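Local coordinates for protein fiber KNOB domain (Avirulent turkey hemorrhagic enteritis virus, PDB 4D63) that forms the trimeric head of the viral fibre, binds sialyllactose through its sialic acid and probably helps attach the virus to host-cell glycans, at residues I78-N83 and S178-T183; G121-S126 and G156-I161; E125-P130 and F182-G187. One frame throughout, in Å; residues are numbered along the deposited sequence.

Contact 1: I78-N83 and S178-T183; sequences IQFIDN and SVMLFT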
loop_
_atom_site.group_PDB
_atom_site.type_symbol
_atom_site.label_atom_id
_atom_site.label_comp_id
_atom_site.label_asym_id
_atom_site.label_seq_id
_atom_site.Cartn_x
_atom_site.Cartn_y
_atom_site.Cartn_z
ATOM N N ILE A 78 10.284 9.548 -0.319
ATOM C CA ILE A 78 9.690 10.838 -0.004
ATOM C C ILE A 78 8.402 10.667 0.809
ATOM O O ILE A 78 7.471 9.977 0.379
ATOM C CB ILE A 78 9.419 11.655 -1.290
ATOM C CG1 ILE A 78 8.611 12.925 -0.984
ATOM C CG2 ILE A 78 8.705 10.837 -2.350
ATOM C CD1 ILE A 78 8.776 14.012 -2.035
ATOM N N GLN A 79 8.355 11.324 1.962
ATOM C CA GLN A 79 7.205 11.294 2.819
ATOM C C GLN A 79 6.561 12.658 2.933
ATOM O O GLN A 79 7.244 13.622 3.243
ATOM C CB GLN A 79 7.589 10.820 4.214
ATOM C CG GLN A 79 6.389 10.477 5.084
ATOM C CD GLN A 79 6.769 10.072 6.492
ATOM O OE1 GLN A 79 7.609 9.227 6.701
ATOM N NE2 GLN A 79 6.111 10.652 7.459
ATOM N N PHE A 80 5.234 12.717 2.741
ATOM C CA PHE A 80 4.462 13.926 3.032
ATOM C C PHE A 80 4.240 14.022 4.524
ATOM O O PHE A 80 3.830 13.046 5.151
ATOM C CB PHE A 80 3.147 13.936 2.261
ATOM C CG PHE A 80 3.325 14.136 0.788
ATOM C CD1 PHE A 80 3.859 13.112 -0.012
ATOM C CD2 PHE A 80 2.979 15.331 0.188
ATOM C CE1 PHE A 80 4.041 13.284 -1.378
ATOM C CE2 PHE A 80 3.188 15.519 -1.176
ATOM C CZ PHE A 80 3.704 14.497 -1.958
ATOM N N ILE A 81 4.502 15.208 5.090
ATOM C CA ILE A 81 4.564 15.390 6.541
ATOM C C ILE A 81 3.519 16.327 7.173
ATOM O O ILE A 81 3.511 16.476 8.397
ATOM C CB ILE A 81 5.984 15.835 7.027
ATOM C CG1 ILE A 81 6.310 17.258 6.526
ATOM C CG2 ILE A 81 7.042 14.813 6.605
ATOM C CD1 ILE A 81 7.592 17.845 7.065
ATOM N N ASP A 82 2.646 16.947 6.383
ATOM C CA ASP A 82 1.594 17.809 6.949
ATOM C C ASP A 82 0.544 17.085 7.813
ATOM O O ASP A 82 -0.067 17.711 8.677
ATOM C CB ASP A 82 0.873 18.569 5.832
ATOM C CG ASP A 82 1.764 19.627 5.182
ATOM O OD1 ASP A 82 2.499 20.297 5.940
ATOM O OD2 ASP A 82 1.741 19.773 3.928
ATOM N N ASN A 83 0.322 15.791 7.586
ATOM C CA ASN A 83 -0.808 15.114 8.227
ATOM C C ASN A 83 -0.377 13.860 8.977
ATOM O O ASN A 83 -1.057 12.835 8.928
ATOM C CB ASN A 83 -1.876 14.745 7.191
ATOM C CG ASN A 83 -1.403 13.649 6.241
ATOM O OD1 ASN A 83 -0.204 13.547 5.950
ATOM N ND2 ASN A 83 -2.330 12.813 5.773
ATOM N N SER A 178 -4.326 9.390 5.276
ATOM C CA SER A 178 -3.188 8.498 5.407
ATOM C C SER A 178 -1.877 9.272 5.398
ATOM O O SER A 178 -1.771 10.270 4.707
ATOM C CB SER A 178 -3.118 7.613 4.143
ATOM O OG SER A 178 -3.763 6.393 4.342
ATOM N N VAL A 179 -0.861 8.740 6.078
ATOM C CA VAL A 179 0.507 9.227 5.946
ATOM C C VAL A 179 1.159 8.568 4.721
ATOM O O VAL A 179 1.360 7.332 4.678
ATOM C CB VAL A 179 1.355 8.922 7.205
ATOM C CG1 VAL A 179 2.760 9.504 7.041
ATOM C CG2 VAL A 179 0.687 9.497 8.432
ATOM N N MET A 180 1.465 9.391 3.730
ATOM C CA MET A 180 1.951 8.941 2.431
ATOM C C MET A 180 3.460 8.926 2.396
ATOM O O MET A 180 4.088 9.936 2.649
ATOM C CB MET A 180 1.487 9.890 1.320
ATOM C CG MET A 180 -0.033 9.857 1.111
ATOM S SD MET A 180 -0.575 10.663 -0.409
ATOM C CE MET A 180 0.098 12.303 -0.140
ATOM N N LEU A 181 4.029 7.799 2.004
ATOM C CA LEU A 181 5.449 7.736 1.675
ATOM C C LEU A 181 5.630 6.943 0.373
ATOM O O LEU A 181 5.072 5.870 0.209
ATOM C CB LEU A 181 6.250 7.097 2.822
ATOM C CG LEU A 181 7.744 6.843 2.533
ATOM C CD1 LEU A 181 8.526 6.980 3.834
ATOM C CD2 LEU A 181 7.978 5.472 1.889
ATOM N N PHE A 182 6.403 7.508 -0.545
ATOM C CA PHE A 182 6.684 6.898 -1.805
ATOM C C PHE A 182 8.131 6.482 -1.824
ATOM O O PHE A 182 9.014 7.311 -1.562
ATOM C CB PHE A 182 6.453 7.900 -2.956
ATOM C CG PHE A 182 5.044 8.435 -3.042
ATOM C CD1 PHE A 182 4.640 9.496 -2.260
ATOM C CD2 PHE A 182 4.119 7.861 -3.916
ATOM C CE1 PHE A 182 3.347 9.976 -2.359
ATOM C CE2 PHE A 182 2.849 8.341 -4.007
ATOM C CZ PHE A 182 2.458 9.391 -3.222
ATOM N N THR A 183 8.377 5.230 -2.174
ATOM C CA THR A 183 9.708 4.775 -2.551
ATOM C C THR A 183 9.784 4.792 -4.099
ATOM O O THR A 183 8.973 4.157 -4.756
ATOM C CB THR A 183 10.005 3.367 -2.034
ATOM O OG1 THR A 183 9.940 3.347 -0.593
ATOM C CG2 THR A 183 11.407 2.914 -2.530
HETATM O O HOH W 1 1.309 12.018 4.335
#
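Phe-80 and Met-180 both set CG opposite their carbonyl carbon (chi1 -70° in Phe-80), and Met-180 then folds at its last bond, chi3 -58°, which swings its methyl over the phenyl ring. CE stands 4.0 Å from the centroid of the Phe-80 ring, displaced toward the rim near CG and CD1, a CH-pi contact; SD lies farther above the same face, giving a looser Met-aromatic contact. A flexible, unbranched thioether suits this place because it can bend to the ring. Phe-182 meets Phe-80 otherwise: the two CE1 atoms come within 3.5 Å, the planes are turned by 69°, and the rings touch rim to rim. Gln-79 and Leu-181 occupy the other face of the sheet. The extended chain of Gln-79 carries its amide across the apolar side chains of Val-179 and Leu-181, NE2 3.6 Å from Val-179 CG1 and OE1 3.8 Å from Leu-181 CD1.

The backbones run antiparallel. Ile-78 and Phe-182 are a hydrogen-bonded pair, with Ile-78 N to Phe-182 O at 2.9 Å and Phe-182 N to Ile-78 O at 2.8 Å, while Gln-79 and Leu-181 form a non-hydrogen-bonded pair. After the bond from Phe-80 N to Met-180 O the chains part, and a water fills in, donating to Phe-80 O and Asn-83 OD1 and accepting from Met-180 N. Asn-83 ND2 reaches Ser-178 O at 2.8 Å, approaching from above the carbonyl plane. Nearby, Val-179 N is hydrogen-bonded to Thr-128 OG1 of the second subunit, and Ile-98 packs on both Phe-80 and Met-180.

Asparagine suits the turn because its amide can donate to the facing segment and accept from the bridging water. The chemistry implies an apolar sheet face on the Phe-80 side, continued beyond strand 75-80 and ahead of strand 181-185 by a water-mediated join that satisfies buried backbone groups.

Contact 2: G121-S126 and G156-I161; sequences GVRVES and GNPHMI. With SIA (N-acetyl-alpha-neuraminic acid), chain B.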
loop_
_atom_site.group_PDB
_atom_site.type_symbol
_atom_site.label_atom_id
_atom_site.label_comp_id
_atom_site.label_asym_id
_atom_site.label_seq_id
_atom_site.Cartn_x
_atom_site.Cartn_y
_atom_site.Cartn_z
ATOM N N GLY A 121 9.398 21.303 -5.650
ATOM C CA GLY A 121 9.602 19.939 -5.188
ATOM C C GLY A 121 10.413 19.113 -6.164
ATOM O O GLY A 121 11.185 19.667 -6.948
ATOM N N VAL A 122 10.195 17.797 -6.144
ATOM C CA VAL A 122 10.949 16.860 -6.977
ATOM C C VAL A 122 10.130 16.346 -8.143
ATOM O O VAL A 122 8.907 16.483 -8.157
ATOM C CB VAL A 122 11.528 15.697 -6.149
ATOM C CG1 VAL A 122 12.386 16.255 -5.023
ATOM C CG2 VAL A 122 10.446 14.783 -5.578
ATOM N N ARG A 123 10.837 15.781 -9.127
ATOM C CA ARG A 123 10.263 15.291 -10.385
ATOM C C ARG A 123 10.519 13.811 -10.472
ATOM O O ARG A 123 11.636 13.392 -10.826
ATOM C CB ARG A 123 10.901 15.974 -11.595
ATOM C CG ARG A 123 10.655 17.464 -11.631
ATOM C CD ARG A 123 11.114 18.127 -12.927
ATOM N NE ARG A 123 10.357 19.371 -13.135
ATOM C CZ ARG A 123 10.655 20.573 -12.627
ATOM N NH1 ARG A 123 11.738 20.747 -11.877
ATOM N NH2 ARG A 123 9.853 21.618 -12.889
ATOM N N VAL A 124 9.487 13.036 -10.114
ATOM C CA VAL A 124 9.572 11.573 -10.016
ATOM C C VAL A 124 8.375 10.918 -10.660
ATOM O O VAL A 124 7.272 11.455 -10.644
ATOM C CB VAL A 124 9.615 11.054 -8.563
ATOM C CG1 VAL A 124 10.910 11.433 -7.888
ATOM C CG2 VAL A 124 8.448 11.564 -7.730
ATOM N N GLU A 125 8.625 9.755 -11.232
ATOM C CA GLU A 125 7.589 8.840 -11.628
ATOM C C GLU A 125 7.484 7.792 -10.494
ATOM O O GLU A 125 8.257 6.829 -10.460
ATOM C CB GLU A 125 7.966 8.181 -12.963
ATOM C CG GLU A 125 7.909 9.078 -14.204
ATOM C CD GLU A 125 6.553 9.746 -14.455
ATOM O OE1 GLU A 125 5.473 9.160 -14.137
ATOM O OE2 GLU A 125 6.571 10.886 -14.991
ATOM N N SER A 126 6.571 7.993 -9.546
ATOM C CA SER A 126 6.505 7.133 -8.366
ATOM C C SER A 126 5.690 5.847 -8.636
ATOM O O SER A 126 4.952 5.743 -9.640
ATOM C CB SER A 126 5.834 7.879 -7.214
ATOM O OG SER A 126 4.433 7.907 -7.404
ATOM N N GLY A 156 7.562 18.704 -17.936
ATOM C CA GLY A 156 8.507 19.048 -16.888
ATOM C C GLY A 156 7.907 19.424 -15.553
ATOM O O GLY A 156 8.638 19.880 -14.669
ATOM N N ASN A 157 6.597 19.239 -15.374
ATOM C CA ASN A 157 5.962 19.589 -14.115
ATOM C C ASN A 157 5.480 18.351 -13.336
ATOM O O ASN A 157 4.934 17.404 -13.934
ATOM C CB ASN A 157 4.778 20.537 -14.360
ATOM C CG ASN A 157 5.224 21.928 -14.743
ATOM O OD1 ASN A 157 5.272 22.266 -15.937
ATOM N ND2 ASN A 157 5.577 22.739 -13.741
ATOM N N PRO A 158 5.664 18.369 -12.006
ATOM C CA PRO A 158 5.108 17.295 -11.209
ATOM C C PRO A 158 3.584 17.416 -11.029
ATOM O O PRO A 158 3.053 18.500 -10.885
ATOM C CB PRO A 158 5.846 17.414 -9.876
ATOM C CG PRO A 158 6.269 18.841 -9.787
ATOM C CD PRO A 158 6.432 19.338 -11.195
ATOM N N HIS A 159 2.908 16.276 -11.083
ATOM C CA HIS A 159 1.507 16.201 -10.822
ATOM C C HIS A 159 1.231 15.029 -9.895
ATOM O O HIS A 159 1.813 13.970 -10.059
ATOM C CB HIS A 159 0.774 15.944 -12.111
ATOM C CG HIS A 159 0.857 17.061 -13.100
ATOM N ND1 HIS A 159 2.007 17.366 -13.788
ATOM C CD2 HIS A 159 -0.093 17.896 -13.572
ATOM C CE1 HIS A 159 1.773 18.362 -14.620
ATOM N NE2 HIS A 159 0.504 18.704 -14.506
ATOM N N MET A 160 0.292 15.223 -8.976
ATOM C CA MET A 160 -0.231 14.152 -8.121
ATOM C C MET A 160 -1.505 13.611 -8.744
ATOM O O MET A 160 -2.418 14.357 -9.041
ATOM C CB MET A 160 -0.538 14.670 -6.706
ATOM C CG MET A 160 -0.956 13.574 -5.744
ATOM S SD MET A 160 -1.250 14.237 -4.109
ATOM C CE MET A 160 0.444 14.544 -3.641
ATOM N N ILE A 161 -1.534 12.306 -8.960
ATOM C CA ILE A 161 -2.672 11.629 -9.564
ATOM C C ILE A 161 -3.421 10.930 -8.435
ATOM O O ILE A 161 -2.859 10.096 -7.717
ATOM C CB ILE A 161 -2.234 10.579 -10.603
ATOM C CG1 ILE A 161 -1.201 11.165 -11.591
ATOM C CG2 ILE A 161 -3.465 10.022 -11.322
ATOM C CD1 ILE A 161 -1.753 12.263 -12.480
HETATM C C1 SIA B . 7.157 15.019 -20.294
HETATM C C2 SIA B . 7.811 13.697 -20.683
HETATM C C3 SIA B . 8.526 13.049 -19.480
HETATM C C4 SIA B . 7.552 12.374 -18.504
HETATM C C5 SIA B . 6.714 11.373 -19.284
HETATM C C6 SIA B . 5.936 12.138 -20.367
HETATM C C7 SIA B . 5.066 11.255 -21.261
HETATM C C8 SIA B . 4.580 11.973 -22.536
HETATM C C9 SIA B . 5.067 11.299 -23.824
HETATM C C10 SIA B . 5.888 9.281 -18.300
HETATM C C11 SIA B . 5.111 8.602 -17.194
HETATM N N5 SIA B . 5.900 10.615 -18.341
HETATM O O1A SIA B . 7.502 15.557 -19.216
HETATM O O1B SIA B . 6.316 15.545 -21.067
HETATM O O2 SIA B . 8.736 13.944 -21.767
HETATM O O4 SIA B . 8.223 11.689 -17.421
HETATM O O6 SIA B . 6.880 12.764 -21.237
HETATM O O7 SIA B . 5.843 10.093 -21.607
HETATM O O8 SIA B . 3.152 12.032 -22.606
HETATM O O9 SIA B . 4.912 12.201 -24.928
HETATM O O10 SIA B . 6.488 8.620 -19.116
#
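Val-122 and Pro-158 make the compact part of this contact, where the carbonyl of Val-122 rests on the proline ring, its O 3.6 Å from Pro-158 CB. Proline suits the spot: its ring offers a rigid apolar surface, and Pro-158 turns it toward the loop while the backbone stays in strand 157-163. On the far side of the loop, Val-122 and Val-124 send their branched side chains to Leu-76 of strand 75-80, so the 121-126 loop is held between two parts of the sheet.

The outer part is looser. Arg-123, exposed, runs extended from CG to NE and brings the edge of its guanidinium to the carbonyl of Gly-156. Its NE to Gly-156 O is modelled at 2.4 Å, too short to be trusted in detail, and the bond from Arg-123 NH2 to the same O, at 2.8 Å, is weak. The side chain also touches a crystal neighbour, so its exact pose is best read with caution. Gly-156 takes a positive phi of 65°, a conformation that favours glycine.

Beside this arginine both segments reach the sugar. Glu-125 bends at chi2, -57°, and its OE2 accepts a hydrogen bond from the sialic acid O4 at 3.0 Å; OE1 lies 3.1 Å from the acetyl methyl C11. Arg-150, Thr-152 and Val-153 N hold the carboxylate in place. From the other segment, Gly-156 N points almost straight at the sugar carboxylate, but the bond to O1A is weak, at 3.4 Å. Asn-155 N, Lys-154 NZ and Met-87 O of the third subunit add further hydrogen bonds to the sugar. The 121-126 loop, the end of strand 142-154 and the turn after it, with Met-87 of the third subunit, thus form a sialic acid site at the subunit interface of the trimeric fibre head.

Contact 3: E125-P130 and F182-G187; sequences ESPTIP and FTCLIG. With SIA (N-acetyl-alpha-neuraminic acid), chain B.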
loop_
_atom_site.group_PDB
_atom_site.type_symbol
_atom_site.label_atom_id
_atom_site.label_comp_id
_atom_site.label_asym_id
_atom_site.label_seq_id
_atom_site.Cartn_x
_atom_site.Cartn_y
_atom_site.Cartn_z
ATOM N N GLU A 125 8.625 9.755 -11.232
ATOM C CA GLU A 125 7.589 8.840 -11.628
ATOM C C GLU A 125 7.484 7.792 -10.494
ATOM O O GLU A 125 8.257 6.829 -10.460
ATOM C CB GLU A 125 7.966 8.181 -12.963
ATOM C CG GLU A 125 7.909 9.078 -14.204
ATOM C CD GLU A 125 6.553 9.746 -14.455
ATOM O OE1 GLU A 125 5.473 9.160 -14.137
ATOM O OE2 GLU A 125 6.571 10.886 -14.991
ATOM N N SER A 126 6.571 7.993 -9.546
ATOM C CA SER A 126 6.505 7.133 -8.366
ATOM C C SER A 126 5.690 5.847 -8.636
ATOM O O SER A 126 4.952 5.743 -9.640
ATOM C CB SER A 126 5.834 7.879 -7.214
ATOM O OG SER A 126 4.433 7.907 -7.404
ATOM N N PRO A 127 5.785 4.874 -7.728
ATOM C CA PRO A 127 4.759 3.854 -7.816
ATOM C C PRO A 127 3.456 4.402 -7.254
ATOM O O PRO A 127 3.385 5.558 -6.776
ATOM C CB PRO A 127 5.299 2.692 -6.968
ATOM C CG PRO A 127 6.560 3.217 -6.351
ATOM C CD PRO A 127 6.597 4.707 -6.527
ATOM N N THR A 128 2.429 3.575 -7.383
ATOM C CA THR A 128 1.091 3.868 -6.882
ATOM C C THR A 128 1.017 3.415 -5.456
ATOM O O THR A 128 1.434 2.287 -5.141
ATOM C CB THR A 128 0.008 3.123 -7.672
ATOM O OG1 THR A 128 0.072 3.479 -9.081
ATOM C CG2 THR A 128 -1.339 3.469 -7.128
ATOM N N ILE A 129 0.504 4.300 -4.592
ATOM C CA ILE A 129 0.212 3.946 -3.210
ATOM C C ILE A 129 -1.257 4.093 -2.912
ATOM O O ILE A 129 -1.886 5.056 -3.334
ATOM C CB ILE A 129 1.086 4.713 -2.150
ATOM C CG1 ILE A 129 0.745 6.175 -2.053
ATOM C CG2 ILE A 129 2.569 4.570 -2.472
ATOM C CD1 ILE A 129 1.344 6.795 -0.820
ATOM N N PRO A 130 -1.834 3.097 -2.199
ATOM C CA PRO A 130 -3.195 3.266 -1.736
ATOM C C PRO A 130 -3.265 4.073 -0.436
ATOM O O PRO A 130 -2.368 3.984 0.403
ATOM C CB PRO A 130 -3.685 1.832 -1.525
ATOM C CG PRO A 130 -2.557 0.929 -1.937
ATOM C CD PRO A 130 -1.320 1.741 -1.923
ATOM N N PHE A 182 6.403 7.508 -0.545
ATOM C CA PHE A 182 6.684 6.898 -1.805
ATOM C C PHE A 182 8.131 6.482 -1.824
ATOM O O PHE A 182 9.014 7.311 -1.562
ATOM C CB PHE A 182 6.453 7.900 -2.956
ATOM C CG PHE A 182 5.044 8.435 -3.042
ATOM C CD1 PHE A 182 4.640 9.496 -2.260
ATOM C CD2 PHE A 182 4.119 7.861 -3.916
ATOM C CE1 PHE A 182 3.347 9.976 -2.359
ATOM C CE2 PHE A 182 2.849 8.341 -4.007
ATOM C CZ PHE A 182 2.458 9.391 -3.222
ATOM N N THR A 183 8.377 5.230 -2.174
ATOM C CA THR A 183 9.708 4.775 -2.551
ATOM C C THR A 183 9.784 4.792 -4.099
ATOM O O THR A 183 8.973 4.157 -4.756
ATOM C CB THR A 183 10.005 3.367 -2.034
ATOM O OG1 THR A 183 9.940 3.347 -0.593
ATOM C CG2 THR A 183 11.407 2.914 -2.530
ATOM N N CYS A 184 10.738 5.545 -4.664
ATOM C CA CYS A 184 10.833 5.762 -6.101
ATOM C C CYS A 184 12.186 5.308 -6.665
ATOM O O CYS A 184 13.219 5.470 -6.005
ATOM C CB CYS A 184 10.653 7.231 -6.391
ATOM S SG CYS A 184 9.200 7.932 -5.618
ATOM N N LEU A 185 12.167 4.750 -7.873
ATOM C CA LEU A 185 13.388 4.467 -8.630
ATOM C C LEU A 185 13.660 5.573 -9.638
ATOM O O LEU A 185 12.801 5.914 -10.449
ATOM C CB LEU A 185 13.301 3.138 -9.376
ATOM C CG LEU A 185 13.373 1.903 -8.481
ATOM C CD1 LEU A 185 13.537 0.660 -9.338
ATOM C CD2 LEU A 185 14.513 2.010 -7.484
ATOM N N ILE A 186 14.864 6.131 -9.567
ATOM C CA ILE A 186 15.325 7.136 -10.505
ATOM C C ILE A 186 16.183 6.463 -11.579
ATOM O O ILE A 186 17.068 5.675 -11.248
ATOM C CB ILE A 186 16.149 8.210 -9.783
ATOM C CG1 ILE A 186 15.378 8.744 -8.572
ATOM C CG2 ILE A 186 16.528 9.332 -10.748
ATOM C CD1 ILE A 186 13.929 9.086 -8.855
ATOM N N GLY A 187 15.884 6.752 -12.852
ATOM C CA GLY A 187 16.688 6.289 -14.005
ATOM C C GLY A 187 16.906 4.785 -14.179
ATOM O O GLY A 187 17.990 4.255 -13.883
ATOM O OXT GLY A 187 16.020 4.065 -14.643
HETATM C C1 SIA B . 7.157 15.019 -20.294
HETATM C C2 SIA B . 7.811 13.697 -20.683
HETATM C C3 SIA B . 8.526 13.049 -19.480
HETATM C C4 SIA B . 7.552 12.374 -18.504
HETATM C C5 SIA B . 6.714 11.373 -19.284
HETATM C C6 SIA B . 5.936 12.138 -20.367
HETATM C C7 SIA B . 5.066 11.255 -21.261
HETATM C C8 SIA B . 4.580 11.973 -22.536
HETATM C C9 SIA B . 5.067 11.299 -23.824
HETATM C C10 SIA B . 5.888 9.281 -18.300
HETATM C C11 SIA B . 5.111 8.602 -17.194
HETATM N N5 SIA B . 5.900 10.615 -18.341
HETATM O O1A SIA B . 7.502 15.557 -19.216
HETATM O O1B SIA B . 6.316 15.545 -21.067
HETATM O O2 SIA B . 8.736 13.944 -21.767
HETATM O O4 SIA B . 8.223 11.689 -17.421
HETATM O O6 SIA B . 6.880 12.764 -21.237
HETATM O O7 SIA B . 5.843 10.093 -21.607
HETATM O O8 SIA B . 3.152 12.032 -22.606
HETATM O O9 SIA B . 4.912 12.201 -24.928
HETATM O O10 SIA B . 6.488 8.620 -19.116
HETATM O O HOH W 2 9.489 4.799 -8.914
#
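Ser-126 sets its CB 3.7 Å from Cys-184 SG, and its small hydroxymethyl fits beside the Phe-182 ring, OG 3.5 Å from CD2; just before it, a water links Glu-125 O to Leu-185 N, donating to the first and accepting from the second. With chi1 at 77°, OG of Ser-126 sits between the backbone N and the carbonyl carbon and donates to Pro-127 O, while Leu-151 N also bonds to it; the buried hydroxyl is therefore well satisfied. Pro-127 follows, its CD close against Thr-183 O at 3.0 Å. Its own carbonyl O meets the edge of the Phe-182 ring. Past Thr-128, Ile-129 crosses that ring at about a right angle: the branched side chain puts CD1 over one face, 4.0 Å from the centroid, in a CH-pi contact, while CG1 and CG2 pack along the rim near CE2 and CD2 of Phe-182.

The loop leads into strand 129-137, which pairs with strand 142-154, and its side chains pack against strand 181-185, the edge strand of the sheet within the chain, paired there with strand 75-80; Leu-181 of the third subunit touches Pro-127 and Thr-183.

From the N terminus, 78-83 on strand 75-80 opens the longest loop, which contact 1 closes at 178-183. Within it, 121-126 begins the shorter loop that contact 2 closes at 156-161, lying wholly inside the first. Contact 3 starts from the overlapping stretch 125-130 but runs past 161 and past the close of contact 1, ending at the C terminus; it shares Phe-182 and Thr-183 with contact 1, and Glu-125 and Ser-126 with contact 2. Contact 1 joins the edge strand 181-185 to strand 75-80, contact 3 ties the loop before strand 129-137 to that edge strand, and contact 2 links the same loop to strand 157-163 beside the sugar.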